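Local structure of peptidyl-prolyl cis-trans isomerase cyclophilin-type (Toxoplasma gondii, 3BO7) at residues F48-I52 against R53-I57; L97-G101 against I102-S106. The protein probably catalyses the cis-trans isomerisation of peptide bonds preceding proline, thereby speeding protein folding, and binds the immunosuppressant cyclosporin A. One frame throughout, in Å; residues are numbered along the deposited sequence. Where two conformers were deposited one is given.

Contact 1 of 2, residues F48-I52 against R53-I57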
loop_
_atom_site.group_PDB
_atom_site.type_symbol
_atom_site.label_atom_id
_atom_site.label_comp_id
_atom_site.label_asym_id
_atom_site.label_seq_id
_atom_site.Cartn_x
_atom_site.Cartn_y
_atom_site.Cartn_z
ATOM N N PHE A 48 -5.703 1.944 7.794
ATOM C CA PHE A 48 -4.469 2.698 7.621
ATOM C C PHE A 48 -4.009 3.131 9.015
ATOM O O PHE A 48 -4.502 4.118 9.568
ATOM C CB PHE A 48 -4.669 3.882 6.668
ATOM C CG PHE A 48 -4.805 3.480 5.226
ATOM C CD1 PHE A 48 -3.708 3.528 4.373
ATOM C CD2 PHE A 48 -6.025 3.038 4.722
ATOM C CE1 PHE A 48 -3.823 3.156 3.036
ATOM C CE2 PHE A 48 -6.157 2.656 3.387
ATOM C CZ PHE A 48 -5.048 2.715 2.538
ATOM N N HIS A 49 -3.067 2.357 9.569
ATOM C CA HIS A 49 -2.761 2.344 11.009
ATOM C C HIS A 49 -1.591 3.226 11.416
ATOM O O HIS A 49 -1.301 3.362 12.594
ATOM C CB HIS A 49 -2.461 0.909 11.458
ATOM C CG HIS A 49 -1.139 0.400 10.977
ATOM N ND1 HIS A 49 -0.970 -0.177 9.737
ATOM C CD2 HIS A 49 0.084 0.412 11.556
ATOM C CE1 HIS A 49 0.297 -0.515 9.580
ATOM N NE2 HIS A 49 0.958 -0.169 10.670
ATOM N N ARG A 50 -0.885 3.776 10.444
ATOM C CA ARG A 50 0.216 4.678 10.737
ATOM C C ARG A 50 0.208 5.819 9.717
ATOM O O ARG A 50 0.233 5.588 8.504
ATOM C CB ARG A 50 1.552 3.928 10.767
ATOM C CG ARG A 50 2.762 4.822 11.042
ATOM C CD ARG A 50 3.999 4.024 11.446
ATOM N NE ARG A 50 5.212 4.835 11.341
ATOM C CZ ARG A 50 6.051 4.818 10.305
ATOM N NH1 ARG A 50 5.827 4.016 9.271
ATOM N NH2 ARG A 50 7.120 5.603 10.299
ATOM N N CYS A 51 0.169 7.047 10.226
ATOM C CA CYS A 51 -0.050 8.231 9.397
ATOM C C CYS A 51 0.802 9.378 9.915
ATOM O O CYS A 51 0.584 9.875 11.030
ATOM C CB CYS A 51 -1.541 8.613 9.400
ATOM S SG CYS A 51 -1.989 10.036 8.373
ATOM N N ILE A 52 1.778 9.785 9.108
ATOM C CA ILE A 52 2.681 10.869 9.468
ATOM C C ILE A 52 2.622 12.000 8.438
ATOM O O ILE A 52 3.030 11.830 7.281
ATOM C CB ILE A 52 4.135 10.354 9.692
ATOM C CG1 ILE A 52 4.143 9.312 10.832
ATOM C CG2 ILE A 52 5.093 11.522 9.979
ATOM C CD1 ILE A 52 5.428 8.525 10.996
ATOM N N ARG A 53 2.082 13.138 8.884
ATOM C CA ARG A 53 2.005 14.369 8.091
ATOM C C ARG A 53 3.331 14.626 7.392
ATOM O O ARG A 53 4.399 14.473 8.001
ATOM C CB ARG A 53 1.655 15.557 9.001
ATOM C CG ARG A 53 1.591 16.929 8.314
ATOM C CD ARG A 53 1.506 18.051 9.345
ATOM N NE ARG A 53 1.454 19.380 8.736
ATOM C CZ ARG A 53 2.483 20.224 8.666
ATOM N NH1 ARG A 53 3.666 19.886 9.167
ATOM N NH2 ARG A 53 2.331 21.415 8.094
ATOM N N ASN A 54 3.258 15.014 6.119
ATOM C CA ASN A 54 4.451 15.314 5.302
ATOM C C ASN A 54 5.367 14.120 5.008
ATOM O O ASN A 54 6.532 14.296 4.640
ATOM C CB ASN A 54 5.266 16.455 5.923
ATOM C CG ASN A 54 4.604 17.800 5.752
ATOM O OD1 ASN A 54 4.605 18.618 6.670
ATOM N ND2 ASN A 54 4.030 18.038 4.576
ATOM N N PHE A 55 4.836 12.914 5.170
ATOM C CA PHE A 55 5.612 11.717 4.916
ATOM C C PHE A 55 4.773 10.689 4.161
ATOM O O PHE A 55 4.847 10.625 2.931
ATOM C CB PHE A 55 6.237 11.179 6.226
ATOM C CG PHE A 55 7.034 9.910 6.061
ATOM C CD1 PHE A 55 7.766 9.663 4.895
ATOM C CD2 PHE A 55 7.073 8.968 7.091
ATOM C CE1 PHE A 55 8.492 8.491 4.748
ATOM C CE2 PHE A 55 7.801 7.797 6.956
ATOM C CZ PHE A 55 8.508 7.554 5.780
ATOM N N MET A 56 3.972 9.910 4.878
ATOM C CA MET A 56 3.171 8.846 4.259
ATOM C C MET A 56 2.083 8.340 5.199
ATOM O O MET A 56 2.071 8.666 6.386
ATOM C CB MET A 56 4.064 7.678 3.807
ATOM C CG MET A 56 4.898 7.065 4.935
ATOM S SD MET A 56 4.037 5.771 5.834
ATOM C CE MET A 56 4.147 6.386 7.518
ATOM N N ILE A 57 1.170 7.550 4.639
ATOM C CA ILE A 57 0.215 6.766 5.400
ATOM C C ILE A 57 0.448 5.296 5.043
ATOM O O ILE A 57 0.721 4.970 3.884
ATOM C CB ILE A 57 -1.255 7.224 5.146
ATOM C CG1 ILE A 57 -2.206 6.604 6.166
ATOM C CG2 ILE A 57 -1.699 6.974 3.691
ATOM C CD1 ILE A 57 -3.609 7.243 6.192
#
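The beta hairpin of strands 48-52 and 56-59 turns tightly at Ile52-Met56. The N-H of Ile52 points almost straight at O of Met56, with N to O at 3.0 Å and 173° at the hydrogen. The return is less regular: Ile52 O receives Phe55 N at 3.0 Å and Met56 N at 3.2 Å, both weak, and because two residues face one, Phe55-Met56 opposite Ile52 is a classic beta bulge. Cys51 and Ile57 form the neighbouring non-hydrogen-bonded pair. Ile57 turns CG1 anti to its own N (chi1 -168°), and CD1 at the end of that branch lies 3.6 Å from CB of Phe48 and 3.9 Å from SG of Cys51. On the side of Ile52 and Met56, the extended Arg50 chain brings its guanidinium against the methyl end of the bent Met56: CE lies over one face, 3.4 Å from NH1 and nearer the rim than the centre. Arg50 NH2 approaches the edge of the Phe55 ring, 4.1 Å from CE2, with the two planes 74° apart. Gln58 OE1 accepts from NH1, while NH2 bonds to the backbone of the bound peptide, which also packs on Phe55 and Met56. An arginine of one hairpin strand beside a phenylalanine at the bulge and a methionine opening the next strand is characteristic of the cyclophilin ligand-binding site.

Contact 2 of 2, residues L97-G101 against I102-S106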
loop_
_atom_site.group_PDB
_atom_site.type_symbol
_atom_site.label_atom_id
_atom_site.label_comp_id
_atom_site.label_asym_id
_atom_site.label_seq_id
_atom_site.Cartn_x
_atom_site.Cartn_y
_atom_site.Cartn_z
ATOM N N LEU A 97 11.557 4.488 -11.105
ATOM C CA LEU A 97 10.629 4.497 -9.979
ATOM C C LEU A 97 11.298 4.980 -8.694
ATOM O O LEU A 97 12.079 4.256 -8.064
ATOM C CB LEU A 97 9.995 3.117 -9.779
ATOM C CG LEU A 97 9.034 2.636 -10.868
ATOM C CD1 LEU A 97 8.532 1.239 -10.548
ATOM C CD2 LEU A 97 7.882 3.616 -11.054
ATOM N N VAL A 98 10.970 6.218 -8.324
ATOM C CA VAL A 98 11.527 6.887 -7.150
ATOM C C VAL A 98 10.407 7.448 -6.257
ATOM O O VAL A 98 9.307 7.733 -6.743
ATOM C CB VAL A 98 12.538 7.994 -7.545
ATOM C CG1 VAL A 98 13.758 7.378 -8.245
ATOM C CG2 VAL A 98 11.883 9.068 -8.425
ATOM N N HIS A 99 10.685 7.579 -4.956
ATOM C CA HIS A 99 9.706 8.078 -3.991
ATOM C C HIS A 99 9.622 9.597 -4.069
ATOM O O HIS A 99 9.930 10.305 -3.109
ATOM C CB HIS A 99 10.049 7.624 -2.564
ATOM C CG HIS A 99 10.123 6.138 -2.405
ATOM N ND1 HIS A 99 11.250 5.411 -2.724
ATOM C CD2 HIS A 99 9.197 5.239 -1.999
ATOM C CE1 HIS A 99 11.022 4.130 -2.499
ATOM N NE2 HIS A 99 9.783 3.999 -2.057
ATOM N N GLN A 100 9.197 10.090 -5.225
ATOM C CA GLN A 100 9.124 11.519 -5.465
ATOM C C GLN A 100 7.680 11.962 -5.545
ATOM O O GLN A 100 6.891 11.410 -6.309
ATOM C CB GLN A 100 9.855 11.863 -6.754
ATOM C CG GLN A 100 10.020 13.345 -7.007
ATOM C CD GLN A 100 11.053 13.636 -8.086
ATOM O OE1 GLN A 100 10.800 14.420 -9.006
ATOM N NE2 GLN A 100 12.227 13.013 -7.973
ATOM N N GLY A 101 7.339 12.960 -4.737
ATOM C CA GLY A 101 6.030 13.588 -4.794
ATOM C C GLY A 101 4.940 12.797 -4.104
ATOM O O GLY A 101 5.191 11.743 -3.508
ATOM N N ILE A 102 3.724 13.319 -4.195
ATOM C CA ILE A 102 2.551 12.717 -3.567
ATOM C C ILE A 102 2.074 11.470 -4.327
ATOM O O ILE A 102 2.172 11.404 -5.554
ATOM C CB ILE A 102 1.402 13.773 -3.443
ATOM C CG1 ILE A 102 0.197 13.213 -2.677
ATOM C CG2 ILE A 102 1.011 14.332 -4.832
ATOM C CD1 ILE A 102 -0.708 14.271 -2.095
ATOM N N GLY A 103 1.591 10.472 -3.594
ATOM C CA GLY A 103 0.860 9.368 -4.208
ATOM C C GLY A 103 1.649 8.184 -4.736
ATOM O O GLY A 103 1.109 7.385 -5.504
ATOM N N VAL A 104 2.914 8.060 -4.338
ATOM C CA VAL A 104 3.706 6.887 -4.692
ATOM C C VAL A 104 3.235 5.691 -3.844
ATOM O O VAL A 104 3.100 5.800 -2.617
ATOM C CB VAL A 104 5.233 7.148 -4.520
ATOM C CG1 VAL A 104 6.052 5.896 -4.795
ATOM C CG2 VAL A 104 5.701 8.297 -5.421
ATOM N N LEU A 105 2.957 4.567 -4.500
ATOM C CA LEU A 105 2.584 3.348 -3.789
ATOM C C LEU A 105 3.790 2.418 -3.688
ATOM O O LEU A 105 4.381 1.997 -4.696
ATOM C CB LEU A 105 1.382 2.646 -4.438
ATOM C CG LEU A 105 0.974 1.277 -3.860
ATOM C CD1 LEU A 105 0.455 1.395 -2.422
ATOM C CD2 LEU A 105 -0.060 0.568 -4.725
ATOM N N SER A 106 4.147 2.094 -2.451
ATOM C CA SER A 106 5.375 1.377 -2.176
ATOM C C SER A 106 5.205 0.332 -1.061
ATOM O O SER A 106 4.239 0.386 -0.296
ATOM C CB SER A 106 6.456 2.390 -1.830
ATOM O OG SER A 106 7.726 1.784 -1.800
#
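His99 lays the edge of its imidazole against the hydroxyl of Ser106, NE2 and OG being 3.0 Å apart. OG lies in the ring plane and the angle at the hydrogen is 153°, so the bond is reasonably straight, although either atom could be the donor. The torsions explain the meeting: His99 CG stands anti to the carbonyl carbon (chi1 -58°), which carries the ring toward the strand, while Ser106 OG is anti to its own N and reaches back. At the other ring nitrogen, ND1 is bonded to OD1 of Asn130; with both nitrogens engaged, rotation of the imidazole is restricted. Ser106 OG has a further, weak bond to O of Thr134.

Val104 fills the inside of the bend. Its CG2 lies 3.4 Å from O of Gln100 and 3.9 Å from O of Val98, whereas CG1 turns to the His99 ring, obliquely, at 4.3 Å from CD2. One branch therefore packs against the loop backbone and the other against the imidazole. His99 is the centre of an inverse gamma turn, closed by a weak bond from Gln100 N to Val98 O. The chain then turns back, the end-to-end directions of 98-101 and 102-106 lying 147° apart. Gly101 and Gly103 both have positive phi, which favours glycine. Thr122 ties the bend to strand 119-122, its OG1 bonding both Gly101 O and Val104 N, while Ser125 OG bonds Gly101 N.

An inverse gamma turn and a glycine-containing loop thus lead into strand 104-107 of the cyclophilin beta barrel, with the His99-Ser106 bond joining loop and strand.

Overall arrangement
Contact 1 closes before contact 2 opens along the chain, and both reach the same antiparallel sheet, where strand 119-122 lies between strands 56-59 and 104-107. Their centres are about 14 Å apart and their nearest atoms about 7 Å, so they do not touch directly. The intervening strand joins them through backbone bonds: Ile57 of contact 1 pairs with Ile121, and Val104 of contact 2 with Thr122. Their relation to the ligand differs. In contact 1, Arg50, Phe55 and Met56 meet the bound peptide, placing this hairpin at the binding site, whereas contact 2 joins the loop before strand 104-107 to that strand.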